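Local coordinates for protein taurocyamine kinase (Schistosoma mansoni, PDB 4WOD) that reversibly transfers a phosphate group between ATP and taurocyamine, a guanidino compound, with magnesium as cofactor, at residues N51-N56 against N190-A195; L60-S64 against T266-S270; Q10-R14 against L27-V32; T138-I143 against I199-R205. The protein carries 4 engineered substitutions. All coordinates share one frame; numbering follows the deposited sequence.

Contact 1 (N51-N56 against N190-A195)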
loop_
_atom_site.group_PDB
_atom_site.type_symbol
_atom_site.label_atom_id
_atom_site.label_comp_id
_atom_site.label_asym_id
_atom_site.label_seq_id
_atom_site.Cartn_x
_atom_site.Cartn_y
_atom_site.Cartn_z
ATOM N N ASN A 51 -5.883 16.481 23.982
ATOM C CA ASN A 51 -5.800 15.602 25.135
ATOM C C ASN A 51 -5.851 14.121 24.766
ATOM O O ASN A 51 -5.028 13.336 25.224
ATOM C CB ASN A 51 -6.926 15.929 26.109
ATOM C CG ASN A 51 -6.755 15.226 27.436
ATOM O OD1 ASN A 51 -5.857 15.556 28.209
ATOM N ND2 ASN A 51 -7.603 14.256 27.703
ATOM N N THR A 52 -6.797 13.743 23.911
ATOM C CA THR A 52 -6.953 12.327 23.572
ATOM C C THR A 52 -5.702 11.778 22.857
ATOM O O THR A 52 -5.395 10.583 22.953
ATOM C CB THR A 52 -8.219 12.088 22.698
ATOM O OG1 THR A 52 -8.634 10.715 22.791
ATOM C CG2 THR A 52 -7.949 12.457 21.230
ATOM N N ASN A 53 -4.954 12.640 22.176
ATOM C CA ASN A 53 -3.745 12.172 21.492
ATOM C C ASN A 53 -2.661 11.759 22.474
ATOM O O ASN A 53 -1.859 10.873 22.184
ATOM C CB ASN A 53 -3.199 13.233 20.553
ATOM C CG ASN A 53 -4.150 13.552 19.430
ATOM O OD1 ASN A 53 -4.644 14.679 19.323
ATOM N ND2 ASN A 53 -4.409 12.565 18.571
ATOM N N ALA A 54 -2.630 12.417 23.620
ATOM C CA ALA A 54 -1.634 12.111 24.647
ATOM C C ALA A 54 -1.798 10.708 25.212
ATOM O O ALA A 54 -0.843 10.129 25.723
ATOM C CB ALA A 54 -1.709 13.134 25.777
ATOM N N TYR A 55 -3.013 10.168 25.152
ATOM C CA TYR A 55 -3.296 8.896 25.809
ATOM C C TYR A 55 -3.622 7.802 24.819
ATOM O O TYR A 55 -3.588 6.635 25.166
ATOM C CB TYR A 55 -4.429 9.065 26.815
ATOM C CG TYR A 55 -4.067 10.127 27.816
ATOM C CD1 TYR A 55 -3.037 9.920 28.728
ATOM C CD2 TYR A 55 -4.712 11.353 27.822
ATOM C CE1 TYR A 55 -2.677 10.904 29.634
ATOM C CE2 TYR A 55 -4.358 12.344 28.724
ATOM C CZ TYR A 55 -3.342 12.115 29.621
ATOM O OH TYR A 55 -3.001 13.092 30.521
ATOM N N ASN A 56 -3.932 8.189 23.591
ATOM C CA ASN A 56 -4.197 7.218 22.541
ATOM C C ASN A 56 -3.261 7.418 21.348
ATOM O O ASN A 56 -3.590 8.123 20.391
ATOM C CB ASN A 56 -5.658 7.314 22.113
ATOM C CG ASN A 56 -6.607 7.093 23.276
ATOM O OD1 ASN A 56 -7.041 8.048 23.932
ATOM N ND2 ASN A 56 -6.910 5.829 23.559
ATOM N N ASN A 190 -12.180 4.571 23.512
ATOM C CA ASN A 190 -11.324 5.304 24.434
ATOM C C ASN A 190 -10.806 6.622 23.845
ATOM O O ASN A 190 -10.444 7.541 24.590
ATOM C CB ASN A 190 -10.142 4.439 24.879
ATOM C CG ASN A 190 -9.693 4.748 26.310
ATOM O OD1 ASN A 190 -10.416 5.378 27.079
ATOM N ND2 ASN A 190 -8.494 4.302 26.666
ATOM N N VAL A 191 -10.748 6.718 22.519
ATOM C CA VAL A 191 -10.329 7.968 21.900
ATOM C C VAL A 191 -11.422 8.990 22.183
ATOM O O VAL A 191 -11.159 10.097 22.657
ATOM C CB VAL A 191 -10.090 7.825 20.367
ATOM C CG1 VAL A 191 -9.898 9.189 19.716
ATOM C CG2 VAL A 191 -8.892 6.922 20.087
ATOM N N LEU A 192 -12.660 8.586 21.932
ATOM C CA LEU A 192 -13.808 9.440 22.227
ATOM C C LEU A 192 -13.867 9.778 23.713
ATOM O O LEU A 192 -14.118 10.917 24.079
ATOM C CB LEU A 192 -15.106 8.768 21.792
ATOM C CG LEU A 192 -16.380 9.623 21.877
ATOM C CD1 LEU A 192 -16.136 11.026 21.327
ATOM C CD2 LEU A 192 -17.534 8.922 21.132
ATOM N N ARG A 193 -13.629 8.786 24.565
ATOM C CA ARG A 193 -13.605 9.015 26.004
ATOM C C ARG A 193 -12.616 10.114 26.399
ATOM O O ARG A 193 -12.969 11.039 27.141
ATOM C CB ARG A 193 -13.264 7.725 26.758
ATOM C CG ARG A 193 -13.071 7.948 28.261
ATOM C CD ARG A 193 -13.015 6.634 29.021
ATOM N NE ARG A 193 -14.313 5.977 28.993
ATOM C CZ ARG A 193 -14.620 4.943 28.220
ATOM N NH1 ARG A 193 -15.847 4.440 28.266
ATOM N NH2 ARG A 193 -13.709 4.409 27.410
ATOM N N ASP A 194 -11.385 10.029 25.897
ATOM C CA ASP A 194 -10.343 10.963 26.339
ATOM C C ASP A 194 -10.414 12.336 25.668
ATOM O O ASP A 194 -9.684 13.269 26.038
ATOM C CB ASP A 194 -8.979 10.339 26.120
ATOM C CG ASP A 194 -8.719 9.185 27.073
ATOM O OD1 ASP A 194 -9.341 9.164 28.152
ATOM O OD2 ASP A 194 -7.901 8.297 26.752
ATOM N N ALA A 195 -11.290 12.442 24.676
ATOM C CA ALA A 195 -11.637 13.719 24.075
ATOM C C ALA A 195 -12.878 14.358 24.713
ATOM O O ALA A 195 -13.391 15.363 24.206
ATOM C CB ALA A 195 -11.856 13.536 22.567
#
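T52 and N51 each hand a polar group to a carbonyl on helix 190-194. The hydroxyl OG1 of T52 donates to V191 O at 2.6 Å, in the carbonyl plane and on a lone pair; chi1 -159° puts OG1 opposite the backbone N, on the side where V191 O lies. N51 ND2 gives a nearly straight bond of 2.8 Å to D194 O (168°): D194 O lies in the amide plane of N51, and ND2 in the carbonyl plane of D194. N51 thus supplies a donor where the helix runs out, whereas V191 O also takes a weak bond from A195 N. Apolar contacts fill in around them: T52 CB meets the methyl CB of A195 at 3.9 Å, and V191 CG2 lies against N56 CB at 3.8 Å. The D194 carboxylate comes up beside Y55, its OD2 3.6 Å from Y55 CB. The short helical segments cross at 133° with their axes 8.4 Å apart, joining the N-terminal domain to the catalytic domain. Helix 6-14 packs through L9 and I13 on the same C-terminal turn of helix 46-55, at N51, N53 and A54, and V191 touches R63, a residue of the arginine pocket.

Contact 2 (L60-S64 against T266-S270). With ARG (arginine), chain B.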
loop_
_atom_site.group_PDB
_atom_site.type_symbol
_atom_site.label_atom_id
_atom_site.label_comp_id
_atom_site.label_asym_id
_atom_site.label_seq_id
_atom_site.Cartn_x
_atom_site.Cartn_y
_atom_site.Cartn_z
ATOM N N LEU A 60 -4.937 9.429 14.901
ATOM C CA LEU A 60 -4.284 10.264 13.901
ATOM C C LEU A 60 -4.533 11.774 14.069
ATOM O O LEU A 60 -3.669 12.603 13.767
ATOM C CB LEU A 60 -4.763 9.831 12.517
ATOM C CG LEU A 60 -3.997 10.411 11.338
ATOM C CD1 LEU A 60 -2.553 9.965 11.433
ATOM C CD2 LEU A 60 -4.630 9.936 10.030
ATOM N N LEU A 61 -5.725 12.112 14.538
ATOM C CA LEU A 61 -6.221 13.491 14.549
ATOM C C LEU A 61 -6.526 14.022 15.951
ATOM O O LEU A 61 -6.791 13.251 16.861
ATOM C CB LEU A 61 -7.489 13.582 13.695
ATOM C CG LEU A 61 -7.278 13.325 12.203
ATOM C CD1 LEU A 61 -8.596 13.380 11.455
ATOM C CD2 LEU A 61 -6.294 14.318 11.620
ATOM N N PRO A 62 -6.479 15.355 16.129
ATOM C CA PRO A 62 -7.018 15.907 17.376
ATOM C C PRO A 62 -8.542 15.836 17.341
ATOM O O PRO A 62 -9.113 15.322 16.367
ATOM C CB PRO A 62 -6.553 17.368 17.361
ATOM C CG PRO A 62 -6.402 17.691 15.846
ATOM C CD PRO A 62 -5.887 16.384 15.254
ATOM N N ARG A 63 -9.199 16.379 18.354
ATOM C CA ARG A 63 -10.626 16.631 18.215
ATOM C C ARG A 63 -10.831 18.115 18.455
ATOM O O ARG A 63 -9.875 18.881 18.413
ATOM C CB ARG A 63 -11.443 15.744 19.170
ATOM C CG ARG A 63 -11.222 14.218 18.941
ATOM C CD ARG A 63 -11.799 13.725 17.574
ATOM N NE ARG A 63 -11.729 12.267 17.375
ATOM C CZ ARG A 63 -10.673 11.609 16.909
ATOM N NH1 ARG A 63 -9.551 12.255 16.594
ATOM N NH2 ARG A 63 -10.730 10.286 16.757
ATOM N N SER A 64 -12.062 18.542 18.692
ATOM C CA SER A 64 -12.289 19.961 18.919
ATOM C C SER A 64 -13.112 20.165 20.174
ATOM O O SER A 64 -14.133 19.510 20.367
ATOM C CB SER A 64 -12.966 20.611 17.704
ATOM O OG SER A 64 -14.047 19.830 17.236
ATOM N N THR A 266 -17.534 19.614 12.329
ATOM C CA THR A 266 -17.753 18.372 13.066
ATOM C C THR A 266 -16.750 18.279 14.196
ATOM O O THR A 266 -15.767 19.014 14.192
ATOM C CB THR A 266 -17.615 17.130 12.158
ATOM O OG1 THR A 266 -16.396 17.239 11.397
ATOM C CG2 THR A 266 -18.836 17.052 11.222
ATOM N N PHE A 267 -17.008 17.379 15.144
ATOM C CA PHE A 267 -16.113 17.164 16.302
ATOM C C PHE A 267 -14.736 16.659 15.868
ATOM O O PHE A 267 -13.701 17.104 16.375
ATOM C CB PHE A 267 -16.770 16.184 17.278
ATOM C CG PHE A 267 -15.952 15.872 18.510
ATOM C CD1 PHE A 267 -15.683 16.836 19.463
ATOM C CD2 PHE A 267 -15.492 14.579 18.731
ATOM C CE1 PHE A 267 -14.948 16.521 20.613
ATOM C CE2 PHE A 267 -14.772 14.263 19.871
ATOM C CZ PHE A 267 -14.497 15.238 20.806
ATOM N N CYS A 268 -14.720 15.731 14.924
ATOM C CA CYS A 268 -13.454 15.224 14.402
ATOM C C CYS A 268 -13.197 15.838 13.039
ATOM O O CYS A 268 -14.117 15.913 12.213
ATOM C CB CYS A 268 -13.473 13.699 14.311
ATOM S SG CYS A 268 -11.983 12.989 13.602
ATOM N N PRO A 269 -11.957 16.301 12.801
ATOM C CA PRO A 269 -11.592 16.936 11.529
ATOM C C PRO A 269 -11.746 16.048 10.303
ATOM O O PRO A 269 -11.841 16.601 9.209
ATOM C CB PRO A 269 -10.115 17.307 11.723
ATOM C CG PRO A 269 -9.972 17.496 13.211
ATOM C CD PRO A 269 -10.885 16.436 13.814
ATOM N N SER A 270 -11.765 14.728 10.467
ATOM C CA SER A 270 -11.860 13.835 9.307
ATOM C C SER A 270 -13.205 13.939 8.581
ATOM O O SER A 270 -13.297 13.630 7.385
ATOM C CB SER A 270 -11.610 12.381 9.727
ATOM O OG SER A 270 -12.624 11.913 10.596
HETATM N N ARG B . -8.715 9.682 11.580
HETATM C CA ARG B . -9.163 9.787 12.942
HETATM C C ARG B . -8.146 9.531 14.038
HETATM O O ARG B . -7.419 8.509 13.999
HETATM C CB ARG B . -10.389 8.978 13.156
HETATM C CG ARG B . -11.620 9.693 12.713
HETATM C CD ARG B . -12.396 9.988 13.945
HETATM N NE ARG B . -13.612 10.667 13.611
HETATM C CZ ARG B . -14.777 10.313 14.076
HETATM N NH1 ARG B . -15.843 10.973 13.739
HETATM N NH2 ARG B . -14.864 9.275 14.861
HETATM O OXT ARG B . -8.172 10.461 14.858
#
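The guanidinium of R63 has C268 SG and CD of the bound arginine over one face, while F267 CE2 sits at its edge, near the plane. The F267 ring stands almost upright to it, the planes 79° apart, and takes the R63 chain on its own face: CB lies 3.8 Å from the ring centroid, 24° off the normal, a CH-pi contact. The bend of R63 at chi2 (-68°) turns the chain from that ring toward the ligand carboxylate. There NH1 donates to OXT of the bound arginine at 2.9 Å, with a weak bond from NH2. NH1 also donates to P62 O at 3.1 Å, from above the carbonyl plane; together these bonds limit the rotation of the guanidinium. L61 N adds a bond of 3.0 Å to ligand OXT, and L60 N one of 2.8 Å to ligand O. Elsewhere L61 CD1 packs on S270 CB at 3.6 Å, and S64 OG donates to F267 O at 2.9 Å, tying the two loops together. The N-terminal loop thus takes the carboxylate of the bound arginine, and E222 holds the ligand too, consistent with a guanidino end near C268, the predicted active-site residue, though the exact place of SG is doubtful.

Contact 3 (Q10-R14 against L27-V32). Engineered in segment 10-14: V11 (natural residue Ala).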
loop_
_atom_site.group_PDB
_atom_site.type_symbol
_atom_site.label_atom_id
_atom_site.label_comp_id
_atom_site.label_asym_id
_atom_site.label_seq_id
_atom_site.Cartn_x
_atom_site.Cartn_y
_atom_site.Cartn_z
ATOM N N GLN A 10 1.948 18.155 25.105
ATOM C CA GLN A 10 2.890 18.156 23.993
ATOM C C GLN A 10 4.085 17.248 24.290
ATOM O O GLN A 10 4.438 16.396 23.482
ATOM C CB GLN A 10 3.395 19.569 23.682
ATOM C CG GLN A 10 4.358 19.609 22.504
ATOM C CD GLN A 10 5.356 20.757 22.597
ATOM O OE1 GLN A 10 5.792 21.111 23.689
ATOM N NE2 GLN A 10 5.707 21.352 21.454
ATOM N N VAL A 11 4.714 17.449 25.441
ATOM C CA VAL A 11 5.796 16.559 25.867
ATOM C C VAL A 11 5.398 15.070 25.882
ATOM O O VAL A 11 6.157 14.225 25.398
ATOM C CB VAL A 11 6.314 16.980 27.243
ATOM C CG1 VAL A 11 7.199 15.883 27.864
ATOM C CG2 VAL A 11 7.084 18.283 27.104
ATOM N N LYS A 12 4.214 14.746 26.405
ATOM C CA LYS A 12 3.727 13.363 26.406
ATOM C C LYS A 12 3.596 12.802 24.989
ATOM O O LYS A 12 4.069 11.699 24.685
ATOM C CB LYS A 12 2.371 13.266 27.126
ATOM C CG LYS A 12 2.441 13.379 28.640
ATOM C CD LYS A 12 1.061 13.241 29.269
ATOM C CE LYS A 12 1.165 13.028 30.764
ATOM N NZ LYS A 12 1.675 11.665 31.087
ATOM N N ILE A 13 2.949 13.574 24.125
ATOM C CA ILE A 13 2.761 13.183 22.747
ATOM C C ILE A 13 4.102 13.047 22.011
ATOM O O ILE A 13 4.305 12.105 21.252
ATOM C CB ILE A 13 1.852 14.202 22.020
ATOM C CG1 ILE A 13 0.442 14.160 22.635
ATOM C CG2 ILE A 13 1.816 13.908 20.529
ATOM C CD1 ILE A 13 -0.476 15.340 22.264
ATOM N N ARG A 14 5.026 13.975 22.239
ATOM C CA ARG A 14 6.323 13.906 21.558
ATOM C C ARG A 14 7.197 12.771 22.086
ATOM O O ARG A 14 7.884 12.107 21.322
ATOM C CB ARG A 14 7.059 15.226 21.688
ATOM C CG ARG A 14 6.600 16.227 20.679
ATOM C CD ARG A 14 7.440 17.475 20.736
ATOM N NE ARG A 14 7.216 18.301 19.562
ATOM C CZ ARG A 14 7.826 19.458 19.344
ATOM N NH1 ARG A 14 8.690 19.925 20.239
ATOM N NH2 ARG A 14 7.565 20.142 18.237
ATOM N N LEU A 27 1.827 20.118 16.489
ATOM C CA LEU A 27 1.800 20.765 17.805
ATOM C C LEU A 27 3.224 21.194 18.199
ATOM O O LEU A 27 3.860 20.607 19.088
ATOM C CB LEU A 27 1.186 19.848 18.866
ATOM C CG LEU A 27 0.901 20.458 20.244
ATOM C CD1 LEU A 27 0.004 21.681 20.099
ATOM C CD2 LEU A 27 0.269 19.440 21.173
ATOM N N THR A 28 3.714 22.221 17.515
ATOM C CA THR A 28 5.099 22.667 17.671
ATOM C C THR A 28 5.264 23.556 18.890
ATOM O O THR A 28 4.278 24.025 19.474
ATOM C CB THR A 28 5.584 23.429 16.436
ATOM O OG1 THR A 28 4.898 24.694 16.347
ATOM C CG2 THR A 28 5.324 22.603 15.170
ATOM N N ASP A 29 6.518 23.788 19.269
ATOM C CA ASP A 29 6.831 24.742 20.326
ATOM C C ASP A 29 6.163 26.100 20.058
ATOM O O ASP A 29 5.576 26.693 20.964
ATOM C CB ASP A 29 8.355 24.918 20.480
ATOM C CG ASP A 29 9.037 23.693 21.097
ATOM O OD1 ASP A 29 8.325 22.761 21.536
ATOM O OD2 ASP A 29 10.283 23.664 21.162
ATOM N N ASP A 30 6.229 26.583 18.822
ATOM C CA ASP A 30 5.672 27.902 18.527
ATOM C C ASP A 30 4.157 27.898 18.699
ATOM O O ASP A 30 3.570 28.873 19.177
ATOM C CB ASP A 30 6.036 28.349 17.108
ATOM C CG ASP A 30 7.510 28.687 16.966
ATOM O OD1 ASP A 30 8.201 28.785 18.008
ATOM O OD2 ASP A 30 7.971 28.862 15.817
ATOM N N ILE A 31 3.535 26.797 18.291
ATOM C CA ILE A 31 2.085 26.659 18.398
ATOM C C ILE A 31 1.653 26.650 19.868
ATOM O O ILE A 31 0.696 27.316 20.253
ATOM C CB ILE A 31 1.589 25.371 17.692
ATOM C CG1 ILE A 31 1.554 25.570 16.165
ATOM C CG2 ILE A 31 0.212 24.948 18.235
ATOM C CD1 ILE A 31 0.493 26.594 15.665
ATOM N N VAL A 32 2.373 25.898 20.690
ATOM C CA VAL A 32 2.098 25.859 22.129
ATOM C C VAL A 32 2.250 27.241 22.753
ATOM O O VAL A 32 1.410 27.676 23.546
ATOM C CB VAL A 32 3.025 24.864 22.849
ATOM C CG1 VAL A 32 2.935 25.019 24.378
ATOM C CG2 VAL A 32 2.690 23.447 22.441
HETATM O O HOH W 1 4.709 17.665 18.799
HETATM O O HOH W 2 8.871 22.626 17.827
#
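Q10, on the last turns of helix 6-14, faces L27 with the CA atoms 6.8 Å apart, at the point where the chain leaves one helix at L27 and starts the next at D29. The Q10 side chain reaches out from its helix extended, CG opposite the backbone N (chi1 -179°), and brings its amide nitrogen between two acceptors. NE2 donates to L27 O at 3.1 Å, close to the amide plane, and to D29 OD1 at 3.0 Å on the anti lone pair of that oxygen, so both of its hydrogens are used. The amide plane of Q10 and the carboxylate of D29 stand 67° apart. In the turn itself T28 is the N-cap of helix 29-35: its OG1 accepts from I31 N at 3.2 Å, and D29 occupies the first turn, where the exposed N-H groups of a helix start would favour a negative charge. R14 reaches the same carboxylate oxygen, NH1 to D29 OD1 at 3.1 Å in a salt bridge, and Q10 NE2 rests 3.5 Å above the centre of the R14 guanidinium. Two waters extend the joint: one accepts from R14 NE and lies within hydrogen-bonding distance of L27 O, the other accepts from both R14 NH2 and D29 N. V32 CG2 touches Q10 CD at 3.8 Å, while L27 CD2 lies against Q10 CB and, more loosely, I13 CD1 at 4.3 Å. I13 continues to A54 and N53 of helix 46-55.

Contact 4 (T138-I143 against I199-R205)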
loop_
_atom_site.group_PDB
_atom_site.type_symbol
_atom_site.label_atom_id
_atom_site.label_comp_id
_atom_site.label_asym_id
_atom_site.label_seq_id
_atom_site.Cartn_x
_atom_site.Cartn_y
_atom_site.Cartn_z
ATOM N N THR A 138 -22.120 21.890 29.337
ATOM C CA THR A 138 -22.489 21.589 30.724
ATOM C C THR A 138 -23.492 20.449 30.698
ATOM O O THR A 138 -23.999 20.082 29.624
ATOM C CB THR A 138 -23.093 22.790 31.440
ATOM O OG1 THR A 138 -24.310 23.140 30.787
ATOM C CG2 THR A 138 -22.137 23.986 31.389
ATOM N N LYS A 139 -23.791 19.878 31.864
ATOM C CA LYS A 139 -24.817 18.839 31.902
ATOM C C LYS A 139 -26.124 19.406 31.374
ATOM O O LYS A 139 -26.825 18.754 30.586
ATOM C CB LYS A 139 -24.998 18.276 33.314
ATOM C CG LYS A 139 -26.078 17.213 33.408
ATOM C CD LYS A 139 -25.895 16.359 34.655
ATOM C CE LYS A 139 -27.124 15.527 34.945
ATOM N NZ LYS A 139 -26.828 14.553 36.033
ATOM N N GLU A 140 -26.426 20.643 31.771
ATOM C CA GLU A 140 -27.655 21.302 31.336
ATOM C C GLU A 140 -27.665 21.652 29.846
ATOM O O GLU A 140 -28.667 21.436 29.162
ATOM C CB GLU A 140 -27.897 22.572 32.159
ATOM C CG GLU A 140 -28.228 22.312 33.621
ATOM C CD GLU A 140 -28.511 23.603 34.364
ATOM O OE1 GLU A 140 -29.460 24.310 33.953
ATOM O OE2 GLU A 140 -27.783 23.920 35.333
ATOM N N THR A 141 -26.567 22.177 29.317
ATOM C CA THR A 141 -26.609 22.569 27.907
ATOM C C THR A 141 -26.673 21.349 26.974
ATOM O O THR A 141 -27.329 21.399 25.927
ATOM C CB THR A 141 -25.425 23.481 27.503
ATOM O OG1 THR A 141 -24.177 22.822 27.752
ATOM C CG2 THR A 141 -25.492 24.794 28.268
ATOM N N ARG A 142 -26.059 20.238 27.356
ATOM C CA ARG A 142 -26.177 19.054 26.521
ATOM C C ARG A 142 -27.639 18.588 26.445
ATOM O O ARG A 142 -28.116 18.186 25.372
ATOM C CB ARG A 142 -25.273 17.934 27.042
ATOM C CG ARG A 142 -25.228 16.708 26.147
ATOM C CD ARG A 142 -24.445 15.574 26.787
ATOM N NE ARG A 142 -23.012 15.841 26.892
ATOM C CZ ARG A 142 -22.391 16.270 27.989
ATOM N NH1 ARG A 142 -23.079 16.502 29.107
ATOM N NH2 ARG A 142 -21.070 16.462 27.973
ATOM N N ILE A 143 -28.355 18.669 27.571
ATOM C CA ILE A 143 -29.760 18.256 27.620
ATOM C C ILE A 143 -30.617 19.268 26.850
ATOM O O ILE A 143 -31.516 18.879 26.089
ATOM C CB ILE A 143 -30.258 18.097 29.094
ATOM C CG1 ILE A 143 -29.550 16.905 29.756
ATOM C CG2 ILE A 143 -31.781 17.921 29.164
ATOM C CD1 ILE A 143 -29.570 16.938 31.261
ATOM N N ILE A 199 -18.760 12.533 28.998
ATOM C CA ILE A 199 -18.986 13.297 30.206
ATOM C C ILE A 199 -20.499 13.341 30.500
ATOM O O ILE A 199 -21.308 13.511 29.581
ATOM C CB ILE A 199 -18.392 14.706 30.061
ATOM C CG1 ILE A 199 -16.874 14.598 29.831
ATOM C CG2 ILE A 199 -18.748 15.601 31.251
ATOM C CD1 ILE A 199 -16.229 15.888 29.464
ATOM N N ASP A 200 -20.855 13.144 31.769
ATOM C CA ASP A 200 -22.245 13.103 32.240
ATOM C C ASP A 200 -23.049 11.981 31.580
ATOM O O ASP A 200 -24.259 12.123 31.398
ATOM C CB ASP A 200 -22.963 14.433 31.993
ATOM C CG ASP A 200 -22.225 15.635 32.569
ATOM O OD1 ASP A 200 -21.768 15.557 33.718
ATOM O OD2 ASP A 200 -22.100 16.664 31.857
ATOM N N TRP A 201 -22.381 10.883 31.227
ATOM C CA TRP A 201 -23.029 9.705 30.628
ATOM C C TRP A 201 -24.100 9.165 31.580
ATOM O O TRP A 201 -23.841 9.032 32.764
ATOM C CB TRP A 201 -21.987 8.613 30.332
ATOM C CG TRP A 201 -22.535 7.426 29.604
ATOM C CD1 TRP A 201 -22.991 6.258 30.161
ATOM C CD2 TRP A 201 -22.703 7.283 28.187
ATOM N NE1 TRP A 201 -23.423 5.400 29.180
ATOM C CE2 TRP A 201 -23.264 6.000 27.960
ATOM C CE3 TRP A 201 -22.431 8.105 27.087
ATOM C CZ2 TRP A 201 -23.558 5.528 26.682
ATOM C CZ3 TRP A 201 -22.723 7.631 25.817
ATOM C CH2 TRP A 201 -23.283 6.355 25.626
ATOM N N PRO A 202 -25.295 8.829 31.074
ATOM C CA PRO A 202 -25.716 8.822 29.677
ATOM C C PRO A 202 -26.636 9.984 29.355
ATOM O O PRO A 202 -27.371 9.900 28.393
ATOM C CB PRO A 202 -26.483 7.514 29.585
ATOM C CG PRO A 202 -27.242 7.508 30.902
ATOM C CD PRO A 202 -26.333 8.205 31.924
ATOM N N THR A 203 -26.601 11.051 30.147
ATOM C CA THR A 203 -27.560 12.143 29.963
ATOM C C THR A 203 -27.345 12.935 28.669
ATOM O O THR A 203 -26.226 13.033 28.136
ATOM C CB THR A 203 -27.528 13.128 31.167
ATOM O OG1 THR A 203 -26.234 13.725 31.280
ATOM C CG2 THR A 203 -27.851 12.393 32.472
ATOM N N GLY A 204 -28.430 13.521 28.173
ATOM C CA GLY A 204 -28.330 14.389 27.013
ATOM C C GLY A 204 -28.163 13.647 25.698
ATOM O O GLY A 204 -27.893 14.256 24.676
ATOM N N ARG A 205 -28.324 12.328 25.737
ATOM C CA ARG A 205 -28.067 11.471 24.586
ATOM C C ARG A 205 -29.244 10.577 24.259
ATOM O O ARG A 205 -30.016 10.183 25.141
ATOM C CB ARG A 205 -26.842 10.605 24.847
ATOM C CG ARG A 205 -25.587 11.434 25.074
ATOM C CD ARG A 205 -24.641 10.719 25.987
ATOM N NE ARG A 205 -23.327 11.357 25.988
ATOM C CZ ARG A 205 -22.851 12.101 26.979
ATOM N NH1 ARG A 205 -23.589 12.312 28.063
ATOM N NH2 ARG A 205 -21.634 12.633 26.876
HETATM O O HOH W 3 -25.836 16.157 29.850
HETATM O O HOH W 4 -19.623 14.591 26.497
#
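I199 O lies 3.2 Å above the guanidinium plane of R142, toward its rim, and is gripped end-on by the second arginine, R205. Both terminal nitrogens of R205 donate to this one oxygen, NH2 at 2.9 Å and NH1 at 3.0 Å, from the same face of the carbonyl. The oxygen lies in the plane of the R205 guanidinium, which holds that group flat, and the two guanidinium planes are only 18° apart. R142 meets R205 over its face, CD 3.5 Å above the R205 plane. The R142 chain is bent at chi3 (-69°), which turns the end group toward the loop. Its NH1 forms a salt bridge with D200 OD2 at 2.9 Å, using the anti lone pair, and a water accepts from NH1 while donating to K139 O and T203 OG1. One residue on, I143 CG1 leans on G204 N at 3.9 Å; at the start of the helix K139 CB lies 3.6 Å from D200 OD2. G204, at positive phi, sits in the type II turn P202-R205, which follows a cis peptide at P202, and its CA lies against R142 CG. At its start helix 139-154 has a capping box, T138 and T141 exchanging side-chain to backbone bonds. The joint ties that helix to the loop leading into strand 206-210. Two arginines come close here, R142 NE to R205 NH2 at 3.5 Å; the D200 carboxylate probably offsets part of the charge, while I199 O, a partial negative end, satisfies R205 and lies over R142.

Contacts 1 and 2 are the pair nearest the bound arginine, centres about 11 Å apart, and they touch: N53 ND2 probably bonds to L61 O (3.0 Å), and V191 CG1 packs on R63 NH2 (3.3 Å). In both, the N-terminal domain meets the catalytic domain, and their segments alternate along the chain. Contact 3 lies inside the N-terminal domain, its centre about 16 Å from contact 1, and touches it through I13 CG1 on A54 CA (3.5 Å); it lies away from the annotated sites, the I13 side chain about 12 Å from the bound arginine. Contact 4 belongs to the catalytic domain, nested in the chain loop that contact 2 closes, their centres about 20 Å apart. Only contact 2 carries residues of the arginine pocket.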